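Local coordinates for protein Poly(A) RNA polymerase GLD2 (Rattus norvegicus, PDB 6LBK) that probably adds successive AMP units from ATP to the 3' ends of selected cytoplasmic mRNAs, and a single nucleotide to certain microRNAs, as a non-canonical poly(A) polymerase, at residues 99-103 / 188-194. The protein carries 1 engineered substitution. Numbering follows the deposited sequence.
Sequences SLNGF and FLLRTYA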
loop_
_atom_site.group_PDB
_atom_site.type_symbol
_atom_site.label_atom_id
_atom_site.label_comp_id
_atom_site.label_asym_id
_atom_site.label_seq_id
_atom_site.Cartn_x
_atom_site.Cartn_y
_atom_site.Cartn_z
ATOM N N SER A 99 -6.638 -3.337 -3.269
ATOM C CA SER A 99 -7.842 -3.557 -4.063
ATOM C C SER A 99 -8.653 -2.282 -4.213
ATOM O O SER A 99 -9.266 -2.056 -5.261
ATOM C CB SER A 99 -8.679 -4.663 -3.438
ATOM O OG SER A 99 -7.883 -5.829 -3.326
ATOM N N LEU A 100 -8.584 -1.386 -3.242
ATOM C CA LEU A 100 -9.419 -0.203 -3.298
ATOM C C LEU A 100 -8.688 1.125 -3.107
ATOM O O LEU A 100 -9.265 2.161 -3.443
ATOM C CB LEU A 100 -10.534 -0.336 -2.249
ATOM C CG LEU A 100 -11.935 -0.068 -2.758
ATOM C CD1 LEU A 100 -12.185 -0.739 -4.114
ATOM C CD2 LEU A 100 -12.841 -0.662 -1.696
ATOM N N ASN A 101 -7.431 1.134 -2.654
ATOM C CA ASN A 101 -6.730 2.391 -2.386
ATOM C C ASN A 101 -6.184 3.063 -3.645
ATOM O O ASN A 101 -5.450 4.042 -3.525
ATOM C CB ASN A 101 -5.577 2.164 -1.390
ATOM C CG ASN A 101 -4.436 1.341 -1.975
ATOM O OD1 ASN A 101 -4.344 1.160 -3.184
ATOM N ND2 ASN A 101 -3.602 0.796 -1.110
ATOM N N GLY A 102 -6.466 2.535 -4.834
ATOM C CA GLY A 102 -5.983 3.107 -6.074
ATOM C C GLY A 102 -4.603 2.669 -6.514
ATOM O O GLY A 102 -4.197 3.005 -7.630
ATOM N N PHE A 103 -3.890 1.887 -5.719
ATOM C CA PHE A 103 -2.553 1.443 -6.094
ATOM C C PHE A 103 -2.510 -0.064 -6.352
ATOM O O PHE A 103 -1.534 -0.747 -6.018
ATOM C CB PHE A 103 -1.526 1.845 -5.034
ATOM C CG PHE A 103 -1.509 3.304 -4.725
ATOM C CD1 PHE A 103 -1.236 4.230 -5.700
ATOM C CD2 PHE A 103 -1.739 3.751 -3.449
ATOM C CE1 PHE A 103 -1.210 5.590 -5.402
ATOM C CE2 PHE A 103 -1.715 5.088 -3.149
ATOM C CZ PHE A 103 -1.450 6.013 -4.123
ATOM N N PHE A 188 -8.929 4.952 2.117
ATOM C CA PHE A 188 -9.519 6.075 1.419
ATOM C C PHE A 188 -8.697 7.343 1.561
ATOM O O PHE A 188 -8.845 8.247 0.728
ATOM C CB PHE A 188 -10.976 6.248 1.879
ATOM C CG PHE A 188 -11.796 5.061 1.538
ATOM C CD1 PHE A 188 -12.140 4.816 0.209
ATOM C CD2 PHE A 188 -12.131 4.129 2.499
ATOM C CE1 PHE A 188 -12.836 3.690 -0.144
ATOM C CE2 PHE A 188 -12.858 2.995 2.157
ATOM C CZ PHE A 188 -13.204 2.773 0.831
ATOM N N LEU A 189 -7.793 7.402 2.548
ATOM C CA LEU A 189 -6.754 8.423 2.504
ATOM C C LEU A 189 -5.901 8.225 1.268
ATOM O O LEU A 189 -5.854 9.087 0.384
ATOM C CB LEU A 189 -5.902 8.348 3.766
ATOM C CG LEU A 189 -4.661 9.205 3.841
ATOM C CD1 LEU A 189 -5.098 10.642 3.843
ATOM C CD2 LEU A 189 -3.993 8.835 5.118
ATOM N N LEU A 190 -5.334 7.022 1.143
ATOM C CA LEU A 190 -4.437 6.679 0.046
ATOM C C LEU A 190 -5.138 6.793 -1.291
ATOM O O LEU A 190 -4.576 7.338 -2.257
ATOM C CB LEU A 190 -3.920 5.252 0.238
ATOM C CG LEU A 190 -2.519 5.091 0.838
ATOM C CD1 LEU A 190 -2.366 5.781 2.191
ATOM C CD2 LEU A 190 -2.142 3.605 0.885
ATOM N N ARG A 191 -6.391 6.343 -1.348
ATOM C CA ARG A 191 -7.158 6.455 -2.581
ATOM C C ARG A 191 -7.287 7.910 -3.012
ATOM O O ARG A 191 -7.168 8.223 -4.202
ATOM C CB ARG A 191 -8.544 5.808 -2.410
ATOM C CG ARG A 191 -9.459 6.015 -3.600
ATOM C CD ARG A 191 -10.643 5.093 -3.615
ATOM N NE ARG A 191 -11.465 5.313 -4.805
ATOM C CZ ARG A 191 -11.385 4.610 -5.936
ATOM N NH1 ARG A 191 -12.177 4.921 -6.957
ATOM N NH2 ARG A 191 -10.520 3.603 -6.052
ATOM N N THR A 192 -7.475 8.822 -2.051
ATOM C CA THR A 192 -7.623 10.236 -2.391
ATOM C C THR A 192 -6.319 10.808 -2.927
ATOM O O THR A 192 -6.333 11.652 -3.827
ATOM C CB THR A 192 -8.112 11.023 -1.167
ATOM O OG1 THR A 192 -9.306 10.415 -0.668
ATOM C CG2 THR A 192 -8.428 12.462 -1.545
ATOM N N TYR A 193 -5.189 10.330 -2.407
ATOM C CA TYR A 193 -3.906 10.665 -2.995
ATOM C C TYR A 193 -3.755 10.028 -4.368
ATOM O O TYR A 193 -3.216 10.652 -5.294
ATOM C CB TYR A 193 -2.793 10.173 -2.091
ATOM C CG TYR A 193 -2.498 10.999 -0.877
ATOM C CD1 TYR A 193 -1.978 12.277 -0.991
ATOM C CD2 TYR A 193 -2.669 10.467 0.396
ATOM C CE1 TYR A 193 -1.662 13.004 0.123
ATOM C CE2 TYR A 193 -2.355 11.193 1.512
ATOM C CZ TYR A 193 -1.851 12.454 1.370
ATOM O OH TYR A 193 -1.546 13.173 2.491
ATOM N N ALA A 194 -4.221 8.773 -4.511
ATOM C CA ALA A 194 -3.999 8.020 -5.745
ATOM C C ALA A 194 -4.609 8.727 -6.948
ATOM O O ALA A 194 -4.142 8.558 -8.077
ATOM C CB ALA A 194 -4.558 6.601 -5.601
#
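In the nucleotidyltransferase domain of this polymerase, the loop between strands 91-96 and 110-116 rests on the last turns of helix 182-194, Leu-100 to Phe-103 meeting chiefly Leu-190, Arg-191 and Ala-194. The Arg-191 side chain reaches back along the loop to Leu-100: chi1 of 174° sets CG opposite the backbone N, and the extended chain carries CD past Leu-100 O before NH2 donates to that oxygen at 3.2 Å, with an N-H...O angle of 155°. This acceptor sits at the guanidinium edge, slightly out of its plane, and NH2 in turn approaches tilted from the carbonyl plane. One residue on, Asn-101 O lies against the helix backbone, where Arg-191 CA makes a CA-H...O contact of 3.1 Å.

The loop belongs to the Gly-Ser signature region of the polymerase beta-like nucleotidyltransferases, which leads into the acidic pair Asp-109 and Asp-111, inferred by similarity to bind the catalytic magnesium. The side chain of Asn-101 is about 7 Å from that of Asp-111. Its OD1 turns back to accept from Phe-103 N at 2.7 Å, an Asx turn that fixes the amide's orientation, while ND2 lies beside Leu-190 CD2 at 3.7 Å. Gly-102, at a positive phi of 86°, has its CA 3.8 Å from Ala-194 CB, an approach permitted by the lack of a side chain, since a CB here would point toward the helix and run into the Ala-194 methyl.

That same methyl lies over one face of the Phe-103 ring in a CH-pi contact, Ala-194 CB standing 3.8 Å from the ring centroid and displaced toward the rim. The Phe-103 side chain crosses that of Leu-190 at about a right angle, CE2 reaching Leu-190 CB at 4.0 Å. Val-230 of helix 226-239 touches both side chains.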